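PDB 6CPD: PmoD from Methylocystis sp. ATCC 49242, which binds copper(I) at a site shared by two subunits and, as a periplasmic cupredoxin-like protein of a methane-oxidizing bacterium, probably takes part in copper handling. Local coordinates for residues C6-T18 / V109-F123. Numbering follows the deposited sequence.
Sequences CMVMFGYDMIHIT and VTLTRESGQQETAQF. With CU1 (copper (I) ion), chain D.
Two beta hairpins face each other across the core of the cupredoxin-like beta sandwich, and Phe10, which opens the type II' turn of the first, drives its ring into the second. Phe10 CG lies anti to the carbonyl carbon (chi1 -66°), which sends the ring between Leu111 and Ala121. Leu111 CD1 sits squarely over one face, 3.9 Å from the ring centroid; Ala121 CB meets the opposite face, offset toward the rim, both as CH-pi contacts. At the ring edge, Phe10 CZ comes 3.6 Å from Val109 O. With an alanine for Phe10, a gap would probably open between Leu111 and Ala121 where the sheets meet. Farther along, Val8 CG2 reaches Ala121 CB at 3.5 Å, and Ile17 CD1 lies over the face of Phe123, 3.9 Å from its centroid. Water joins the hairpins: one molecule takes the N-H of Met9 and donates to Gln122 O, while another links Phe10 O and Asp13 OD2 to Arg113 NH2. The poorly ordered Arg113 also salt-bridges Glu119 OE1 through NH2 (3.2 Å), near its guanidinium plane but from above the carboxylate plane. On strand 7-10, Met7 SD and Met9 SD each bind copper at 2.3 Å; Met7 and Met9 of the second subunit complete the site. Strand 13-20 pairs with strand 37-45 and strand 103-112 with strand 55-61, whose Leu55 touches Ile15, Val109 and Leu111 between the sheets.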
loop_
_atom_site.group_PDB
_atom_site.type_symbol
_atom_site.label_atom_id
_atom_site.label_comp_id
_atom_site.label_asym_id
_atom_site.label_seq_id
_atom_site.Cartn_x
_atom_site.Cartn_y
_atom_site.Cartn_z
ATOM N N CYS B 6 -0.851 1.805 -0.245
ATOM C CA CYS B 6 -0.004 1.443 0.884
ATOM C C CYS B 6 -0.836 1.436 2.153
ATOM O O CYS B 6 -1.311 2.480 2.556
ATOM C CB CYS B 6 1.165 2.436 1.017
ATOM S SG CYS B 6 2.287 2.065 2.409
ATOM N N MET B 7 -1.008 0.278 2.800
ATOM C CA MET B 7 -2.016 0.226 3.864
ATOM C C MET B 7 -1.761 -0.795 4.948
ATOM O O MET B 7 -1.043 -1.757 4.742
ATOM C CB MET B 7 -3.392 -0.096 3.259
ATOM C CG MET B 7 -3.451 -1.520 2.666
ATOM S SD MET B 7 -4.960 -1.959 1.771
ATOM C CE MET B 7 -4.733 -0.974 0.266
ATOM N N VAL B 8 -2.401 -0.583 6.095
ATOM C CA VAL B 8 -2.579 -1.635 7.091
ATOM C C VAL B 8 -4.096 -1.902 7.157
ATOM O O VAL B 8 -4.880 -0.993 6.939
ATOM C CB VAL B 8 -1.991 -1.231 8.452
ATOM C CG1 VAL B 8 -2.701 -0.020 9.008
ATOM C CG2 VAL B 8 -2.051 -2.383 9.410
ATOM N N MET B 9 -4.506 -3.157 7.344
ATOM C CA MET B 9 -5.908 -3.511 7.167
ATOM C C MET B 9 -6.648 -4.050 8.389
ATOM O O MET B 9 -6.116 -4.888 9.111
ATOM C CB MET B 9 -6.007 -4.544 6.044
ATOM C CG MET B 9 -5.318 -4.074 4.764
ATOM S SD MET B 9 -5.545 -5.274 3.481
ATOM C CE MET B 9 -4.402 -6.555 4.009
ATOM N N PHE B 10 -7.891 -3.600 8.576
ATOM C CA PHE B 10 -8.812 -4.246 9.492
ATOM C C PHE B 10 -10.047 -4.668 8.726
ATOM O O PHE B 10 -11.026 -3.926 8.687
ATOM C CB PHE B 10 -9.221 -3.318 10.637
ATOM C CG PHE B 10 -8.097 -2.956 11.555
ATOM C CD1 PHE B 10 -7.248 -1.905 11.241
ATOM C CD2 PHE B 10 -7.870 -3.679 12.717
ATOM C CE1 PHE B 10 -6.192 -1.567 12.086
ATOM C CE2 PHE B 10 -6.821 -3.347 13.571
ATOM C CZ PHE B 10 -5.986 -2.289 13.257
ATOM N N GLY B 11 -10.024 -5.850 8.126
ATOM C CA GLY B 11 -11.149 -6.272 7.311
ATOM C C GLY B 11 -11.235 -5.360 6.097
ATOM O O GLY B 11 -10.278 -5.241 5.342
ATOM N N TYR B 12 -12.367 -4.691 5.912
ATOM C CA TYR B 12 -12.486 -3.760 4.795
ATOM C C TYR B 12 -11.955 -2.390 5.158
ATOM O O TYR B 12 -11.789 -1.534 4.289
ATOM C CB TYR B 12 -13.943 -3.617 4.355
ATOM C CG TYR B 12 -14.552 -4.882 3.823
ATOM C CD1 TYR B 12 -13.927 -5.610 2.811
ATOM C CD2 TYR B 12 -15.743 -5.362 4.348
ATOM C CE1 TYR B 12 -14.500 -6.779 2.321
ATOM C CE2 TYR B 12 -16.313 -6.518 3.877
ATOM C CZ TYR B 12 -15.697 -7.223 2.864
ATOM O OH TYR B 12 -16.291 -8.372 2.412
ATOM N N ASP B 13 -11.757 -2.149 6.448
ATOM C CA ASP B 13 -11.347 -0.814 6.865
ATOM C C ASP B 13 -9.825 -0.716 6.813
ATOM O O ASP B 13 -9.134 -1.482 7.484
ATOM C CB ASP B 13 -11.875 -0.525 8.266
ATOM C CG ASP B 13 -13.383 -0.724 8.364
ATOM O OD1 ASP B 13 -14.145 -0.000 7.687
ATOM O OD2 ASP B 13 -13.805 -1.610 9.144
ATOM N N MET B 14 -9.310 0.296 6.120
ATOM C CA MET B 14 -7.866 0.402 5.896
ATOM C C MET B 14 -7.367 1.671 6.540
ATOM O O MET B 14 -8.137 2.610 6.787
ATOM C CB MET B 14 -7.503 0.421 4.395
ATOM C CG MET B 14 -8.188 -0.636 3.532
ATOM S SD MET B 14 -8.207 -2.258 4.334
ATOM C CE MET B 14 -8.724 -3.309 2.967
ATOM N N ILE B 15 -6.081 1.665 6.866
ATOM C CA ILE B 15 -5.382 2.882 7.247
ATOM C C ILE B 15 -4.276 3.083 6.219
ATOM O O ILE B 15 -3.437 2.223 6.035
ATOM C CB ILE B 15 -4.812 2.791 8.657
ATOM C CG1 ILE B 15 -5.952 2.546 9.656
ATOM C CG2 ILE B 15 -4.022 4.073 9.020
ATOM C CD1 ILE B 15 -5.456 2.331 11.082
ATOM N N HIS B 16 -4.323 4.191 5.497
ATOM C CA HIS B 16 -3.319 4.431 4.475
ATOM C C HIS B 16 -2.065 4.966 5.145
ATOM O O HIS B 16 -2.133 5.768 6.083
ATOM C CB HIS B 16 -3.831 5.423 3.426
ATOM C CG HIS B 16 -2.867 5.675 2.314
ATOM N ND1 HIS B 16 -2.104 6.822 2.236
ATOM C CD2 HIS B 16 -2.531 4.923 1.237
ATOM C CE1 HIS B 16 -1.346 6.770 1.154
ATOM N NE2 HIS B 16 -1.589 5.631 0.529
ATOM N N ILE B 17 -0.928 4.539 4.633
ATOM C CA ILE B 17 0.377 4.902 5.200
ATOM C C ILE B 17 1.282 5.507 4.127
ATOM O O ILE B 17 1.354 4.984 3.007
ATOM C CB ILE B 17 1.068 3.656 5.799
ATOM C CG1 ILE B 17 0.232 3.101 6.960
ATOM C CG2 ILE B 17 2.495 3.993 6.261
ATOM C CD1 ILE B 17 0.720 1.735 7.458
ATOM N N THR B 18 1.972 6.592 4.476
ATOM C CA THR B 18 2.993 7.182 3.623
ATOM C C THR B 18 4.283 7.326 4.447
ATOM O O THR B 18 4.238 7.678 5.626
ATOM C CB THR B 18 2.580 8.577 3.080
ATOM O OG1 THR B 18 1.289 8.513 2.452
ATOM C CG2 THR B 18 3.601 9.076 2.070
ATOM N N VAL B 109 -0.482 -2.160 14.902
ATOM C CA VAL B 109 -1.556 -1.207 15.157
ATOM C C VAL B 109 -2.655 -1.925 15.919
ATOM O O VAL B 109 -3.223 -2.902 15.438
ATOM C CB VAL B 109 -2.144 -0.611 13.866
ATOM C CG1 VAL B 109 -3.258 0.378 14.207
ATOM C CG2 VAL B 109 -1.054 0.060 13.025
ATOM N N THR B 110 -2.944 -1.454 17.117
ATOM C CA THR B 110 -3.949 -2.099 17.931
ATOM C C THR B 110 -5.144 -1.179 18.105
ATOM O O THR B 110 -5.000 -0.054 18.576
ATOM C CB THR B 110 -3.386 -2.484 19.309
ATOM O OG1 THR B 110 -2.178 -3.234 19.131
ATOM C CG2 THR B 110 -4.405 -3.318 20.095
ATOM N N LEU B 111 -6.317 -1.664 17.708
ATOM C CA LEU B 111 -7.551 -0.921 17.893
ATOM C C LEU B 111 -8.352 -1.496 19.033
ATOM O O LEU B 111 -8.448 -2.708 19.193
ATOM C CB LEU B 111 -8.424 -0.944 16.647
ATOM C CG LEU B 111 -8.077 -0.129 15.418
ATOM C CD1 LEU B 111 -9.255 -0.281 14.501
ATOM C CD2 LEU B 111 -7.863 1.330 15.776
ATOM N N THR B 112 -8.980 -0.624 19.795
ATOM C CA THR B 112 -9.872 -1.106 20.811
ATOM C C THR B 112 -11.290 -0.843 20.331
ATOM O O THR B 112 -11.704 0.312 20.204
ATOM C CB THR B 112 -9.633 -0.412 22.168
ATOM O OG1 THR B 112 -8.245 -0.496 22.521
ATOM C CG2 THR B 112 -10.483 -1.059 23.243
ATOM N N ARG B 113 -12.021 -1.916 20.042
ATOM C CA ARG B 113 -13.420 -1.780 19.697
ATOM C C ARG B 113 -14.032 -1.296 20.996
ATOM O O ARG B 113 -13.471 -1.536 22.061
ATOM C CB ARG B 113 -14.035 -3.105 19.246
ATOM C CG ARG B 113 -13.494 -3.668 17.946
ATOM C CD ARG B 113 -14.089 -2.973 16.749
ATOM N NE ARG B 113 -13.400 -3.375 15.530
ATOM C CZ ARG B 113 -13.781 -3.020 14.310
ATOM N NH1 ARG B 113 -14.847 -2.248 14.158
ATOM N NH2 ARG B 113 -13.094 -3.427 13.249
ATOM N N GLU B 114 -15.190 -0.662 20.958
ATOM C CA GLU B 114 -15.703 -0.197 22.236
ATOM C C GLU B 114 -16.702 -1.201 22.781
ATOM O O GLU B 114 -17.443 -0.942 23.729
ATOM C CB GLU B 114 -16.220 1.231 22.132
ATOM C CG GLU B 114 -14.997 2.154 21.897
ATOM C CD GLU B 114 -15.266 3.655 21.967
ATOM O OE1 GLU B 114 -16.259 4.138 21.379
ATOM O OE2 GLU B 114 -14.440 4.355 22.605
ATOM N N SER B 115 -16.667 -2.373 22.153
ATOM C CA SER B 115 -17.103 -3.626 22.745
ATOM C C SER B 115 -16.024 -4.042 23.753
ATOM O O SER B 115 -16.165 -5.018 24.490
ATOM C CB SER B 115 -17.300 -4.674 21.658
ATOM O OG SER B 115 -16.978 -5.970 22.124
ATOM N N GLY B 116 -14.953 -3.251 23.786
ATOM C CA GLY B 116 -13.801 -3.491 24.638
ATOM C C GLY B 116 -12.848 -4.535 24.065
ATOM O O GLY B 116 -11.822 -4.864 24.664
ATOM N N GLN B 117 -13.138 -5.009 22.859
ATOM C CA GLN B 117 -12.290 -6.017 22.250
ATOM C C GLN B 117 -11.160 -5.371 21.463
ATOM O O GLN B 117 -11.289 -4.252 20.968
ATOM C CB GLN B 117 -13.122 -6.934 21.342
ATOM C CG GLN B 117 -12.655 -8.387 21.314
ATOM C CD GLN B 117 -12.992 -9.151 22.585
ATOM O OE1 GLN B 117 -13.714 -8.656 23.455
ATOM N NE2 GLN B 117 -12.478 -10.374 22.690
ATOM N N GLN B 118 -10.041 -6.079 21.374
ATOM C CA GLN B 118 -8.866 -5.528 20.721
ATOM C C GLN B 118 -8.571 -6.284 19.440
ATOM O O GLN B 118 -8.670 -7.507 19.393
ATOM C CB GLN B 118 -7.654 -5.552 21.652
ATOM C CG GLN B 118 -7.785 -4.595 22.819
ATOM C CD GLN B 118 -6.460 -4.291 23.467
ATOM O OE1 GLN B 118 -6.084 -3.129 23.621
ATOM N NE2 GLN B 118 -5.728 -5.336 23.832
ATOM N N GLU B 119 -8.225 -5.542 18.398
ATOM C CA GLU B 119 -7.774 -6.134 17.150
ATOM C C GLU B 119 -6.414 -5.555 16.817
ATOM O O GLU B 119 -6.206 -4.349 16.929
ATOM C CB GLU B 119 -8.769 -5.868 16.018
ATOM C CG GLU B 119 -10.209 -6.222 16.362
ATOM C CD GLU B 119 -11.166 -6.080 15.187
ATOM O OE1 GLU B 119 -10.788 -5.440 14.176
ATOM O OE2 GLU B 119 -12.301 -6.611 15.276
ATOM N N THR B 120 -5.469 -6.411 16.451
ATOM C CA THR B 120 -4.153 -5.926 16.063
ATOM C C THR B 120 -3.890 -6.234 14.598
ATOM O O THR B 120 -4.171 -7.331 14.123
ATOM C CB THR B 120 -3.036 -6.525 16.955
ATOM O OG1 THR B 120 -3.213 -6.063 18.299
ATOM C CG2 THR B 120 -1.649 -6.079 16.478
ATOM N N ALA B 121 -3.352 -5.257 13.880
ATOM C CA ALA B 121 -2.946 -5.486 12.498
ATOM C C ALA B 121 -1.465 -5.200 12.393
ATOM O O ALA B 121 -0.938 -4.379 13.147
ATOM C CB ALA B 121 -3.742 -4.611 11.555
ATOM N N GLN B 122 -0.790 -5.885 11.471
ATOM C CA GLN B 122 0.655 -5.762 11.314
ATOM C C GLN B 122 0.967 -5.167 9.966
ATOM O O GLN B 122 0.342 -5.541 8.968
ATOM C CB GLN B 122 1.351 -7.135 11.447
ATOM C CG GLN B 122 0.954 -7.933 12.683
ATOM C CD GLN B 122 1.617 -9.312 12.757
ATOM O OE1 GLN B 122 2.489 -9.643 11.951
ATOM N NE2 GLN B 122 1.210 -10.110 13.739
ATOM N N PHE B 123 1.851 -4.178 9.930
ATOM C CA PHE B 123 2.445 -3.854 8.646
ATOM C C PHE B 123 3.935 -4.110 8.738
ATOM O O PHE B 123 4.637 -3.586 9.620
ATOM C CB PHE B 123 2.118 -2.442 8.189
ATOM C CG PHE B 123 2.558 -1.354 9.106
ATOM C CD1 PHE B 123 3.747 -0.681 8.879
ATOM C CD2 PHE B 123 1.716 -0.908 10.122
ATOM C CE1 PHE B 123 4.139 0.371 9.707
ATOM C CE2 PHE B 123 2.091 0.158 10.947
ATOM C CZ PHE B 123 3.306 0.796 10.737
HETATM CU CU CU1 D . -4.961 -4.243 1.534
HETATM O O HOH W 1 -2.364 -5.069 7.405
HETATM O O HOH W 2 -12.880 -3.585 10.520
#